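Local coordinates for glycerate kinase, putative (Thermotoga maritima, PDB 2B8N), which catalyses the ATP-dependent phosphorylation of D-glycerate to 2-phosphoglycerate, a step in serine degradation by way of 3-hydroxypyruvate, with magnesium as cofactor, at residues 177-182 with 186-191; 80-85 with 138-143. All blocks are in the same frame, centred on the assembly; numbering follows the deposited sequence.

Glu142, in segment 138-143 of contact 2, ties that segment to loop 177-182 of contact 1, a worked example of two contacts of very different character joined through one charged residue. Contact 1 is a polar surface touch between a loop and the helix that follows it; contact 2 is a buried apolar seat beside the parallel sheet. Their centres lie 15 Å apart. Glu142 OE2 forms a salt bridge with Lys181 NZ at 2.6 Å, while Glu142 OE1 lies 2.6 Å from Ser178 OG, a probable hydrogen bond. Loop 177-182 is thus tied to the chain that leaves helix 137-140, and both contacts lie on the same side of the chain's centre.

Contact 1. Residues 177-182 with 186-191; sequences LSQVKG and AERVFP
Gln179 OE1 comes to the edge of the Arg188 guanidinium, in its plane, 2.8 Å from Arg188 NH2, and the amide and guanidinium planes are tilted by only 27°. Farther along the second segment, Pro191 CB lies over one face of the Phe190 ring, 3.8 Å above its plane and offset toward the rim. The hydrogen bond from NH2 to OE1 is weak, because the N-H points well off the oxygen, at an angle of 117°. Two differently shaped side chains bridge the gap. That of Gln179 is stretched out past CG (chi2 -169°) and carries its amide toward the helix, whereas Arg188 bends at chi2 and chi3 to turn its guanidinium toward the loop. The loop has its own internal brace: Ser178 OG accepts from Val180 N and Lys181 N, both at 3.1 Å, an ST turn and an ST motif on one hydroxyl that fix the backbone just beyond Gln179; the same OG has a probable hydrogen bond to Glu142 OE1. The contact joins the loop after helix 167-175 to helix 184-189, a local return of the chain at the protein surface, and Leu117 of helix 107-120 packs against Arg188. Each group has a stronger partner outside the two segments: Arg188 NH1 forms a salt bridge with Asp121, and Gln179 NE2 donates to the backbone oxygen of Pro144. The chemistry therefore implies a secondary link: Asp121 would largely balance the arginine charge, and the neutral amide oxygen adds a weaker dipolar attraction at another nitrogen of the same group.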
loop_
_atom_site.group_PDB
_atom_site.type_symbol
_atom_site.label_atom_id
_atom_site.label_comp_id
_atom_site.label_asym_id
_atom_site.label_seq_id
_atom_site.Cartn_x
_atom_site.Cartn_y
_atom_site.Cartn_z
ATOM N N LEU A 177 12.049 -18.826 -8.484
ATOM C CA LEU A 177 12.363 -19.694 -7.339
ATOM C C LEU A 177 11.126 -20.203 -6.574
ATOM O O LEU A 177 11.267 -20.821 -5.523
ATOM C CB LEU A 177 13.282 -18.929 -6.364
ATOM C CG LEU A 177 14.699 -18.585 -6.867
ATOM C CD1 LEU A 177 15.453 -17.779 -5.846
ATOM C CD2 LEU A 177 15.478 -19.833 -7.199
ATOM N N SER A 178 9.928 -19.981 -7.115
ATOM C CA SER A 178 8.681 -20.046 -6.345
ATOM C C SER A 178 7.573 -20.877 -6.993
ATOM O O SER A 178 7.474 -20.958 -8.193
ATOM C CB SER A 178 8.176 -18.623 -6.126
ATOM O OG SER A 178 6.930 -18.610 -5.473
ATOM N N GLN A 179 6.735 -21.495 -6.174
ATOM C CA GLN A 179 5.614 -22.279 -6.674
ATOM C C GLN A 179 4.348 -21.415 -6.865
ATOM O O GLN A 179 3.351 -21.892 -7.414
ATOM C CB GLN A 179 5.296 -23.442 -5.719
ATOM C CG GLN A 179 6.379 -24.509 -5.656
ATOM C CD GLN A 179 5.949 -25.793 -4.929
ATOM O OE1 GLN A 179 4.895 -26.367 -5.197
ATOM N NE2 GLN A 179 6.790 -26.256 -4.025
ATOM N N VAL A 180 4.375 -20.153 -6.414
ATOM C CA VAL A 180 3.172 -19.309 -6.467
ATOM C C VAL A 180 3.345 -17.959 -7.148
ATOM O O VAL A 180 2.381 -17.434 -7.727
ATOM C CB VAL A 180 2.518 -19.104 -5.062
ATOM C CG1 VAL A 180 2.137 -20.414 -4.489
ATOM C CG2 VAL A 180 3.429 -18.389 -4.124
ATOM N N LYS A 181 4.549 -17.393 -7.079
ATOM C CA LYS A 181 4.818 -16.102 -7.727
ATOM C C LYS A 181 4.889 -16.319 -9.241
ATOM O O LYS A 181 4.873 -17.458 -9.733
ATOM C CB LYS A 181 6.162 -15.512 -7.271
ATOM C CG LYS A 181 6.471 -15.571 -5.779
ATOM C CD LYS A 181 6.225 -14.274 -5.085
ATOM C CE LYS A 181 6.460 -14.364 -3.592
ATOM N NZ LYS A 181 7.913 -14.220 -3.372
ATOM N N GLY A 182 4.999 -15.222 -9.979
ATOM C CA GLY A 182 5.219 -15.299 -11.424
ATOM C C GLY A 182 4.121 -16.021 -12.170
ATOM O O GLY A 182 4.402 -16.702 -13.169
ATOM N N ALA A 186 -2.073 -18.888 -10.385
ATOM C CA ALA A 186 -3.168 -18.947 -11.389
ATOM C C ALA A 186 -3.045 -20.196 -12.225
ATOM O O ALA A 186 -4.057 -20.781 -12.662
ATOM C CB ALA A 186 -3.150 -17.715 -12.309
ATOM N N GLU A 187 -1.797 -20.586 -12.457
ATOM C CA GLU A 187 -1.493 -21.778 -13.205
ATOM C C GLU A 187 -1.934 -23.024 -12.435
ATOM O O GLU A 187 -2.342 -24.006 -13.049
ATOM C CB GLU A 187 -0.002 -21.812 -13.527
ATOM C CG GLU A 187 0.482 -23.105 -14.125
ATOM C CD GLU A 187 1.871 -22.995 -14.707
ATOM O OE1 GLU A 187 2.805 -22.626 -13.980
ATOM O OE2 GLU A 187 2.024 -23.287 -15.905
ATOM N N ARG A 188 -1.863 -23.008 -11.103
ATOM C CA ARG A 188 -2.332 -24.175 -10.305
ATOM C C ARG A 188 -3.847 -24.207 -10.144
ATOM O O ARG A 188 -4.462 -25.255 -10.057
ATOM C CB ARG A 188 -1.725 -24.151 -8.926
ATOM C CG ARG A 188 -0.260 -24.457 -8.877
ATOM C CD ARG A 188 -0.007 -25.947 -8.793
ATOM N NE ARG A 188 1.166 -26.178 -7.959
ATOM C CZ ARG A 188 1.193 -26.823 -6.794
ATOM N NH1 ARG A 188 0.111 -27.367 -6.269
ATOM N NH2 ARG A 188 2.343 -26.933 -6.143
ATOM N N VAL A 189 -4.443 -23.028 -10.092
ATOM C CA VAL A 189 -5.891 -22.901 -10.011
ATOM C C VAL A 189 -6.570 -23.453 -11.271
ATOM O O VAL A 189 -7.658 -24.042 -11.204
ATOM C CB VAL A 189 -6.265 -21.442 -9.787
ATOM C CG1 VAL A 189 -7.757 -21.193 -10.054
ATOM C CG2 VAL A 189 -5.907 -21.062 -8.357
ATOM N N PHE A 190 -5.913 -23.255 -12.411
ATOM C CA PHE A 190 -6.325 -23.880 -13.633
ATOM C C PHE A 190 -6.668 -25.358 -13.396
ATOM O O PHE A 190 -5.939 -26.100 -12.638
ATOM C CB PHE A 190 -5.231 -23.775 -14.711
ATOM C CG PHE A 190 -5.752 -23.959 -16.114
ATOM C CD1 PHE A 190 -6.336 -22.888 -16.790
ATOM C CD2 PHE A 190 -5.705 -25.200 -16.731
ATOM C CE1 PHE A 190 -6.852 -23.051 -18.090
ATOM C CE2 PHE A 190 -6.215 -25.378 -18.011
ATOM C CZ PHE A 190 -6.791 -24.308 -18.698
ATOM N N PRO A 191 -7.762 -25.805 -14.055
ATOM C CA PRO A 191 -8.640 -25.053 -15.000
ATOM C C PRO A 191 -9.712 -24.135 -14.386
ATOM O O PRO A 191 -10.469 -23.526 -15.130
ATOM C CB PRO A 191 -9.304 -26.159 -15.812
ATOM C CG PRO A 191 -9.424 -27.282 -14.825
ATOM C CD PRO A 191 -8.200 -27.199 -13.910
#

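Contact 2. Residues 80-85 with 138-143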
loop_
_atom_site.group_PDB
_atom_site.type_symbol
_atom_site.label_atom_id
_atom_site.label_comp_id
_atom_site.label_asym_id
_atom_site.label_seq_id
_atom_site.Cartn_x
_atom_site.Cartn_y
_atom_site.Cartn_z
ATOM N N VAL A 80 -9.986 -19.523 3.362
ATOM C CA VAL A 80 -8.701 -19.545 4.051
ATOM C C VAL A 80 -8.098 -18.135 4.080
ATOM O O VAL A 80 -8.219 -17.361 3.123
ATOM C CB VAL A 80 -7.730 -20.567 3.416
ATOM C CG1 VAL A 80 -7.396 -20.171 1.984
ATOM C CG2 VAL A 80 -6.461 -20.730 4.246
ATOM N N VAL A 81 -7.472 -17.816 5.212
ATOM C CA VAL A 81 -6.989 -16.479 5.530
ATOM C C VAL A 81 -5.550 -16.593 6.044
ATOM O O VAL A 81 -5.279 -17.354 6.980
ATOM C CB VAL A 81 -7.911 -15.847 6.612
ATOM C CG1 VAL A 81 -7.304 -14.583 7.223
ATOM C CG2 VAL A 81 -9.311 -15.572 6.024
ATOM N N VAL A 82 -4.629 -15.860 5.397
ATOM C CA VAL A 82 -3.232 -15.724 5.867
ATOM C C VAL A 82 -2.910 -14.224 6.051
ATOM O O VAL A 82 -3.022 -13.442 5.111
ATOM C CB VAL A 82 -2.206 -16.358 4.891
ATOM C CG1 VAL A 82 -0.807 -16.395 5.527
ATOM C CG2 VAL A 82 -2.613 -17.750 4.499
ATOM N N THR A 83 -2.524 -13.815 7.249
ATOM C CA THR A 83 -2.227 -12.397 7.492
ATOM C C THR A 83 -1.032 -12.307 8.448
ATOM O O THR A 83 -0.460 -13.323 8.813
ATOM C CB THR A 83 -3.510 -11.611 7.971
ATOM O OG1 THR A 83 -3.304 -10.193 7.885
ATOM C CG2 THR A 83 -3.901 -11.976 9.393
ATOM N N LYS A 84 -0.623 -11.093 8.794
ATOM C CA LYS A 84 0.465 -10.873 9.744
ATOM C C LYS A 84 0.110 -11.383 11.153
ATOM O O LYS A 84 -1.050 -11.349 11.568
ATOM C CB LYS A 84 0.779 -9.370 9.854
ATOM C CG LYS A 84 1.761 -8.823 8.845
ATOM C CD LYS A 84 1.951 -7.314 9.031
ATOM C CE LYS A 84 2.867 -6.991 10.199
ATOM N NZ LYS A 84 4.231 -7.454 9.945
ATOM N N TYR A 85 1.116 -11.803 11.906
ATOM C CA TYR A 85 0.876 -12.155 13.302
ATOM C C TYR A 85 0.110 -11.025 13.997
ATOM O O TYR A 85 0.422 -9.838 13.832
ATOM C CB TYR A 85 2.183 -12.501 14.056
ATOM C CG TYR A 85 2.921 -13.648 13.413
ATOM C CD1 TYR A 85 2.245 -14.818 13.082
ATOM C CD2 TYR A 85 4.272 -13.565 13.091
ATOM C CE1 TYR A 85 2.873 -15.860 12.461
ATOM C CE2 TYR A 85 4.916 -14.624 12.470
ATOM C CZ TYR A 85 4.200 -15.775 12.159
ATOM O OH TYR A 85 4.767 -16.860 11.525
ATOM N N SER A 138 4.226 -10.858 -0.752
ATOM C CA SER A 138 5.482 -11.501 -1.109
ATOM C C SER A 138 6.013 -12.316 0.046
ATOM O O SER A 138 6.566 -13.393 -0.161
ATOM C CB SER A 138 6.522 -10.488 -1.545
ATOM O OG SER A 138 6.064 -9.855 -2.710
ATOM N N SER A 139 5.848 -11.789 1.262
ATOM C CA SER A 139 6.280 -12.468 2.485
ATOM C C SER A 139 5.291 -13.524 2.957
ATOM O O SER A 139 5.707 -14.575 3.435
ATOM C CB SER A 139 6.468 -11.452 3.604
ATOM O OG SER A 139 7.221 -12.012 4.663
ATOM N N LEU A 140 3.993 -13.229 2.834
ATOM C CA LEU A 140 2.928 -14.050 3.434
ATOM C C LEU A 140 2.463 -15.204 2.535
ATOM O O LEU A 140 1.779 -16.106 3.007
ATOM C CB LEU A 140 1.722 -13.185 3.801
ATOM C CG LEU A 140 1.802 -12.177 4.954
ATOM C CD1 LEU A 140 0.658 -11.178 4.829
ATOM C CD2 LEU A 140 1.752 -12.873 6.307
ATOM N N PHE A 141 2.832 -15.162 1.252
ATOM C CA PHE A 141 2.448 -16.162 0.267
ATOM C C PHE A 141 3.706 -16.647 -0.421
ATOM O O PHE A 141 4.264 -15.922 -1.240
ATOM C CB PHE A 141 1.513 -15.508 -0.765
ATOM C CG PHE A 141 0.625 -16.475 -1.508
ATOM C CD1 PHE A 141 0.029 -17.560 -0.864
ATOM C CD2 PHE A 141 0.332 -16.256 -2.837
ATOM C CE1 PHE A 141 -0.777 -18.430 -1.556
ATOM C CE2 PHE A 141 -0.500 -17.109 -3.534
ATOM C CZ PHE A 141 -1.049 -18.199 -2.900
ATOM N N GLU A 142 4.183 -17.841 -0.061
ATOM C CA GLU A 142 5.448 -18.367 -0.604
ATOM C C GLU A 142 5.676 -19.842 -0.244
ATOM O O GLU A 142 5.364 -20.290 0.858
ATOM C CB GLU A 142 6.641 -17.514 -0.124
ATOM C CG GLU A 142 8.000 -17.877 -0.737
ATOM C CD GLU A 142 8.040 -17.716 -2.253
ATOM O OE1 GLU A 142 7.584 -18.630 -2.980
ATOM O OE2 GLU A 142 8.526 -16.675 -2.723
ATOM N N LEU A 143 6.231 -20.580 -1.200
ATOM C CA LEU A 143 6.614 -21.990 -1.032
ATOM C C LEU A 143 7.654 -22.279 -2.121
ATOM O O LEU A 143 7.287 -22.345 -3.291
ATOM C CB LEU A 143 5.387 -22.888 -1.201
ATOM C CG LEU A 143 5.573 -24.418 -1.240
ATOM C CD1 LEU A 143 5.733 -24.995 0.150
ATOM C CD2 LEU A 143 4.421 -25.107 -1.943
#
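Strand 76-84 and the end of helix 137-140 approach each other most closely at Thr83 and Leu140, whose CA atoms are 6.8 Å apart, and no hydrogen bond joins the two segments. The setting is a six-stranded parallel sheet with the strand order 3-2-1-4-5-6 of a Rossmann-like sheet: the short helix follows strand 128-133 and returns past strand 52-57 to rest against the C-terminal end of strand 76-84. Leu140 carries the contact. With CG beside its backbone N and anti to its carbonyl carbon (chi1 -70°), its branched end reaches the strand backbone at Thr83. CD2 comes to 3.4 Å from Thr83 O and continues to Lys84 N at 3.9 Å; CD1 meets Thr83 CA at 4.1 Å. The touch is thus methyl against peptide more than side chain against side chain. The CB of Thr83 points away from the helix, and its OG1 donates to Gly58 O. Val82 does point at the helix end. Its CG1, anti to the backbone N (chi1 -171°), packs against Leu140 O at 3.6 Å and makes a looser apolar contact with Leu140 CD2 at 4.4 Å. Val57 of the adjacent strand 52-57 touches both Leu140 and Phe141, while Thr112 of helix 107-120 touches Val82, so this junction lies within a layered interior. Beyond the helix the chain straightens, and Glu142, whose OE2 forms salt bridges with Lys181 and Arg174, turns OE1 to the next backbone nitrogen: it accepts from Leu143 N at 3.0 Å through its anti lone pair.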